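Local coordinates for peptidoglycan synthetase penicillin-binding protein 3 (Bifidobacterium adolescentis, PDB 4YE5) that probably binds penicillin and probably cross-links peptidoglycan strands at the cell membrane, at residues N313-T316 / T321-D324; M36-A41 / I429-T434. All coordinates share one frame; numbering follows the deposited sequence.

Interaction 1. Residues N313-T316 / T321-D324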
loop_
_atom_site.group_PDB
_atom_site.type_symbol
_atom_site.label_atom_id
_atom_site.label_comp_id
_atom_site.label_asym_id
_atom_site.label_seq_id
_atom_site.Cartn_x
_atom_site.Cartn_y
_atom_site.Cartn_z
ATOM N N ASN A 313 -10.424 34.438 24.891
ATOM C CA ASN A 313 -9.295 33.527 24.699
ATOM C C ASN A 313 -9.307 32.331 25.645
ATOM O O ASN A 313 -8.512 31.415 25.504
ATOM C CB ASN A 313 -7.940 34.242 24.695
ATOM C CG ASN A 313 -7.320 34.331 26.067
ATOM O OD1 ASN A 313 -6.230 33.821 26.293
ATOM N ND2 ASN A 313 -8.014 34.975 26.993
ATOM N N THR A 314 -10.210 32.333 26.615
ATOM C CA THR A 314 -10.430 31.121 27.388
ATOM C C THR A 314 -11.907 30.955 27.638
ATOM O O THR A 314 -12.655 31.916 27.588
ATOM C CB THR A 314 -9.735 31.145 28.763
ATOM O OG1 THR A 314 -10.454 32.025 29.639
ATOM C CG2 THR A 314 -8.281 31.583 28.638
ATOM N N VAL A 315 -12.325 29.726 27.906
ATOM C CA VAL A 315 -13.672 29.500 28.396
ATOM C C VAL A 315 -13.650 28.360 29.403
ATOM O O VAL A 315 -12.891 27.402 29.261
ATOM C CB VAL A 315 -14.685 29.236 27.252
ATOM C CG1 VAL A 315 -14.408 27.912 26.571
ATOM C CG2 VAL A 315 -16.120 29.283 27.785
ATOM N N THR A 316 -14.463 28.491 30.443
ATOM C CA THR A 316 -14.546 27.465 31.463
ATOM C C THR A 316 -15.922 26.808 31.453
ATOM O O THR A 316 -16.944 27.477 31.546
ATOM C CB THR A 316 -14.225 28.036 32.851
ATOM O OG1 THR A 316 -12.906 28.596 32.831
ATOM C CG2 THR A 316 -14.284 26.940 33.899
ATOM N N THR A 321 -11.241 24.278 31.966
ATOM C CA THR A 321 -10.837 25.480 31.246
ATOM C C THR A 321 -10.151 25.144 29.933
ATOM O O THR A 321 -9.244 24.306 29.886
ATOM C CB THR A 321 -9.947 26.388 32.115
ATOM O OG1 THR A 321 -10.745 26.958 33.160
ATOM C CG2 THR A 321 -9.343 27.516 31.283
ATOM N N TYR A 322 -10.611 25.782 28.860
ATOM C CA TYR A 322 -10.037 25.564 27.532
ATOM C C TYR A 322 -9.411 26.841 26.989
ATOM O O TYR A 322 -9.950 27.933 27.177
ATOM C CB TYR A 322 -11.098 25.024 26.564
ATOM C CG TYR A 322 -11.791 23.796 27.092
ATOM C CD1 TYR A 322 -11.287 22.522 26.832
ATOM C CD2 TYR A 322 -12.934 23.910 27.882
ATOM C CE1 TYR A 322 -11.915 21.396 27.322
ATOM C CE2 TYR A 322 -13.574 22.790 28.378
ATOM C CZ TYR A 322 -13.063 21.536 28.102
ATOM O OH TYR A 322 -13.702 20.424 28.608
ATOM N N LYS A 323 -8.268 26.692 26.322
ATOM C CA LYS A 323 -7.533 27.831 25.786
ATOM C C LYS A 323 -7.197 27.620 24.315
ATOM O O LYS A 323 -7.057 26.486 23.854
ATOM C CB LYS A 323 -6.233 28.045 26.568
ATOM C CG LYS A 323 -6.442 28.576 27.975
ATOM C CD LYS A 323 -5.120 28.950 28.640
ATOM C CE LYS A 323 -5.342 29.767 29.914
ATOM N NZ LYS A 323 -5.993 28.975 30.998
ATOM N N ASP A 324 -7.069 28.716 23.578
ATOM C CA ASP A 324 -6.531 28.637 22.224
ATOM C C ASP A 324 -5.007 28.675 22.312
ATOM O O ASP A 324 -4.459 29.032 23.349
ATOM C CB ASP A 324 -7.084 29.761 21.338
ATOM C CG ASP A 324 -8.553 29.531 20.953
ATOM O OD1 ASP A 324 -9.022 28.379 21.100
ATOM O OD2 ASP A 324 -9.230 30.489 20.505
#
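Val-315 and Tyr-322 form the central hydrogen-bonded pair of a small two-stranded antiparallel hairpin, a worked example of how one short ribbon can have a packed face and a wet one. Their backbones exchange two bonds: Tyr-322 N reaches Val-315 O at 2.8 Å with an almost straight N-H...O angle of 172°, and Val-315 N returns to Tyr-322 O at 3.1 Å. On the packed face, Val-315 CG1 lies 4.4 Å from Tyr-322 CB, and both side chains rest on helix 344-350, meeting at Val-348. With CG anti to its own carbonyl carbon (chi1 -54°), Tyr-322 keeps the CD2 edge of its ring near Val-315 O, while its hydroxyl bonds to Asn-396.

The face bearing the threonines and Lys-323 is the more open to solvent, although its side chains meet closely across the strands. Here Thr-316 OG1 and Thr-321 OG1 share a hydrogen bond of 2.7 Å across a non-hydrogen-bonded pair, a side-chain link where the backbone makes none. Farther along, the lysine chain runs beside Thr-314, whose methyl CG2 sits 3.6 Å from Lys-323 CG and 3.7 Å from Lys-323 CE. The two faces therefore do different work: the buried tyrosine joins the hairpin to the domain, whereas hydroxyls and aliphatic methylenes tie its two strands together on the outer side.

Interaction 2. Residues M36-A41 / I429-T434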
loop_
_atom_site.group_PDB
_atom_site.type_symbol
_atom_site.label_atom_id
_atom_site.label_comp_id
_atom_site.label_asym_id
_atom_site.label_seq_id
_atom_site.Cartn_x
_atom_site.Cartn_y
_atom_site.Cartn_z
HETATM N N MSE A 36 2.498 -4.146 -10.828
HETATM C CA MSE A 36 2.670 -3.039 -11.762
HETATM C C MSE A 36 2.022 -1.780 -11.218
HETATM O O MSE A 36 1.121 -1.866 -10.389
HETATM C CB MSE A 36 2.016 -3.403 -13.100
HETATM C CG MSE A 36 2.735 -4.535 -13.822
HETATM SE SE MSE A 36 1.717 -5.125 -15.367
HETATM C CE MSE A 36 0.129 -5.808 -14.465
ATOM N N ASP A 37 2.467 -0.611 -11.675
ATOM C CA ASP A 37 1.817 0.624 -11.241
ATOM C C ASP A 37 0.572 0.821 -12.108
ATOM O O ASP A 37 0.278 0.001 -12.998
ATOM C CB ASP A 37 2.780 1.844 -11.271
ATOM C CG ASP A 37 2.816 2.591 -12.630
ATOM O OD1 ASP A 37 2.473 2.013 -13.685
ATOM O OD2 ASP A 37 3.201 3.793 -12.636
ATOM N N THR A 38 -0.126 1.922 -11.868
ATOM C CA THR A 38 -1.389 2.213 -12.531
ATOM C C THR A 38 -1.309 2.216 -14.068
ATOM O O THR A 38 -2.310 1.979 -14.728
ATOM C CB THR A 38 -1.988 3.540 -12.015
ATOM O OG1 THR A 38 -3.377 3.613 -12.353
ATOM C CG2 THR A 38 -1.248 4.737 -12.604
ATOM N N ASN A 39 -0.125 2.471 -14.623
ATOM C CA ASN A 39 0.052 2.510 -16.075
ATOM C C ASN A 39 0.705 1.257 -16.658
ATOM O O ASN A 39 1.081 1.243 -17.818
ATOM C CB ASN A 39 0.881 3.723 -16.496
ATOM C CG ASN A 39 0.301 5.022 -15.984
ATOM O OD1 ASN A 39 0.949 5.746 -15.238
ATOM N ND2 ASN A 39 -0.939 5.309 -16.367
ATOM N N GLY A 40 0.878 0.222 -15.847
ATOM C CA GLY A 40 1.432 -1.025 -16.359
ATOM C C GLY A 40 2.942 -1.105 -16.188
ATOM O O GLY A 40 3.554 -2.084 -16.585
ATOM N N ALA A 41 3.558 -0.074 -15.613
ATOM C CA ALA A 41 4.998 -0.123 -15.393
ATOM C C ALA A 41 5.290 -1.201 -14.354
ATOM O O ALA A 41 4.655 -1.248 -13.311
ATOM C CB ALA A 41 5.533 1.251 -14.948
ATOM N N ILE A 429 -6.358 0.785 -3.456
ATOM C CA ILE A 429 -4.971 0.776 -3.865
ATOM C C ILE A 429 -4.694 -0.334 -4.892
ATOM O O ILE A 429 -3.724 -0.247 -5.664
ATOM C CB ILE A 429 -4.013 0.658 -2.653
ATOM C CG1 ILE A 429 -2.582 1.037 -3.068
ATOM C CG2 ILE A 429 -4.094 -0.722 -2.034
ATOM C CD1 ILE A 429 -1.652 1.236 -1.888
ATOM N N ILE A 430 -5.540 -1.368 -4.908
ATOM C CA ILE A 430 -5.463 -2.396 -5.949
ATOM C C ILE A 430 -6.465 -2.077 -7.060
ATOM O O ILE A 430 -7.671 -2.160 -6.859
ATOM C CB ILE A 430 -5.760 -3.815 -5.394
ATOM C CG1 ILE A 430 -4.821 -4.165 -4.241
ATOM C CG2 ILE A 430 -5.651 -4.856 -6.510
ATOM C CD1 ILE A 430 -3.333 -4.067 -4.569
ATOM N N LYS A 431 -5.962 -1.699 -8.226
ATOM C CA LYS A 431 -6.804 -1.254 -9.329
ATOM C C LYS A 431 -7.365 -2.438 -10.131
ATOM O O LYS A 431 -8.562 -2.489 -10.434
ATOM C CB LYS A 431 -5.983 -0.334 -10.232
ATOM C CG LYS A 431 -6.559 -0.001 -11.594
ATOM C CD LYS A 431 -5.725 1.130 -12.193
ATOM C CE LYS A 431 -6.092 1.417 -13.614
ATOM N NZ LYS A 431 -5.235 2.496 -14.167
ATOM N N SER A 432 -6.502 -3.387 -10.477
ATOM C CA SER A 432 -6.942 -4.539 -11.268
ATOM C C SER A 432 -6.075 -5.776 -11.099
ATOM O O SER A 432 -4.964 -5.714 -10.563
ATOM C CB SER A 432 -7.073 -4.182 -12.755
ATOM O OG SER A 432 -5.827 -3.823 -13.320
ATOM N N ILE A 433 -6.620 -6.910 -11.530
ATOM C CA ILE A 433 -5.889 -8.159 -11.547
ATOM C C ILE A 433 -5.979 -8.732 -12.954
ATOM O O ILE A 433 -7.066 -8.766 -13.533
ATOM C CB ILE A 433 -6.478 -9.146 -10.519
ATOM C CG1 ILE A 433 -6.234 -8.616 -9.099
ATOM C CG2 ILE A 433 -5.884 -10.552 -10.701
ATOM C CD1 ILE A 433 -6.927 -9.415 -8.024
ATOM N N THR A 434 -4.836 -9.144 -13.512
ATOM C CA THR A 434 -4.786 -9.723 -14.851
ATOM C C THR A 434 -4.494 -11.214 -14.737
ATOM O O THR A 434 -3.435 -11.598 -14.229
ATOM C CB THR A 434 -3.670 -9.087 -15.704
ATOM O OG1 THR A 434 -3.812 -7.668 -15.709
ATOM C CG2 THR A 434 -3.730 -9.594 -17.141
#
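Lys-431 NZ donates two hydrogen bonds to a single residue, Thr-38, and so illustrates how one ammonium group can join segments nearly four hundred residues apart. The shorter runs to the hydroxyl, Thr-38 OG1, at 2.8 Å; the other meets the backbone carbonyl, Thr-38 O, at 3.0 Å, with the donor tilted 22° from the carbonyl plane. Thr-38 turns OG1 anti to its backbone N (chi1 -163°), beside the carbonyl carbon, which brings both oxygens within range of the same nitrogen. The lysine arrives fully extended, all four torsions near 180°, spanning a backbone separation of 7.2 Å between Thr-38 CA and Lys-431 CA. Its methylenes pass close to the hydroxyl as well, Lys-431 CD lying 3.4 Å from Thr-38 OG1.

The accepting loop is held in shape from within. Asp-37 to Gly-40 form a type I turn, and Asp-37 OD1 takes Asn-39 N at 2.8 Å, an Asx turn, and Ala-41 N from the opposite face of the carboxylate; Asp-37 OD2 bonds to Arg-221 N. On the other side, Lys-431 and Ser-432 form a classic beta bulge opposite Thr-216, in strand 214-217, which separates strand 35-36 from strand 430-434 in their common sheet. Packing between the two segments is otherwise sparse, with 127 Å² buried in all. The link therefore rests on polar chemistry: a cationic end probably favoured by two neutral oxygens, with Asp-37 as a second-shell residue that fixes the turn presenting them.

In the fold
Interactions 1 and 2 lie far apart in an elongated chain, their centres 50 Å apart and their nearest atoms about 36 Å, and they do not touch. Interaction 1 sits toward one end, 41 Å from the chain centre, whereas interaction 2 lies only 12 Å from it. The first is local, a hairpin within the transpeptidase region; the second is long-range, joining residues of the dimerisation and transpeptidase regions, and the hairpin is nested in the loop it closes. The side chain of Asp-324 in interaction 1 lies near a probable SxxK motif (Ser-287, Lys-290), a signature of penicillin-binding active sites, without touching it.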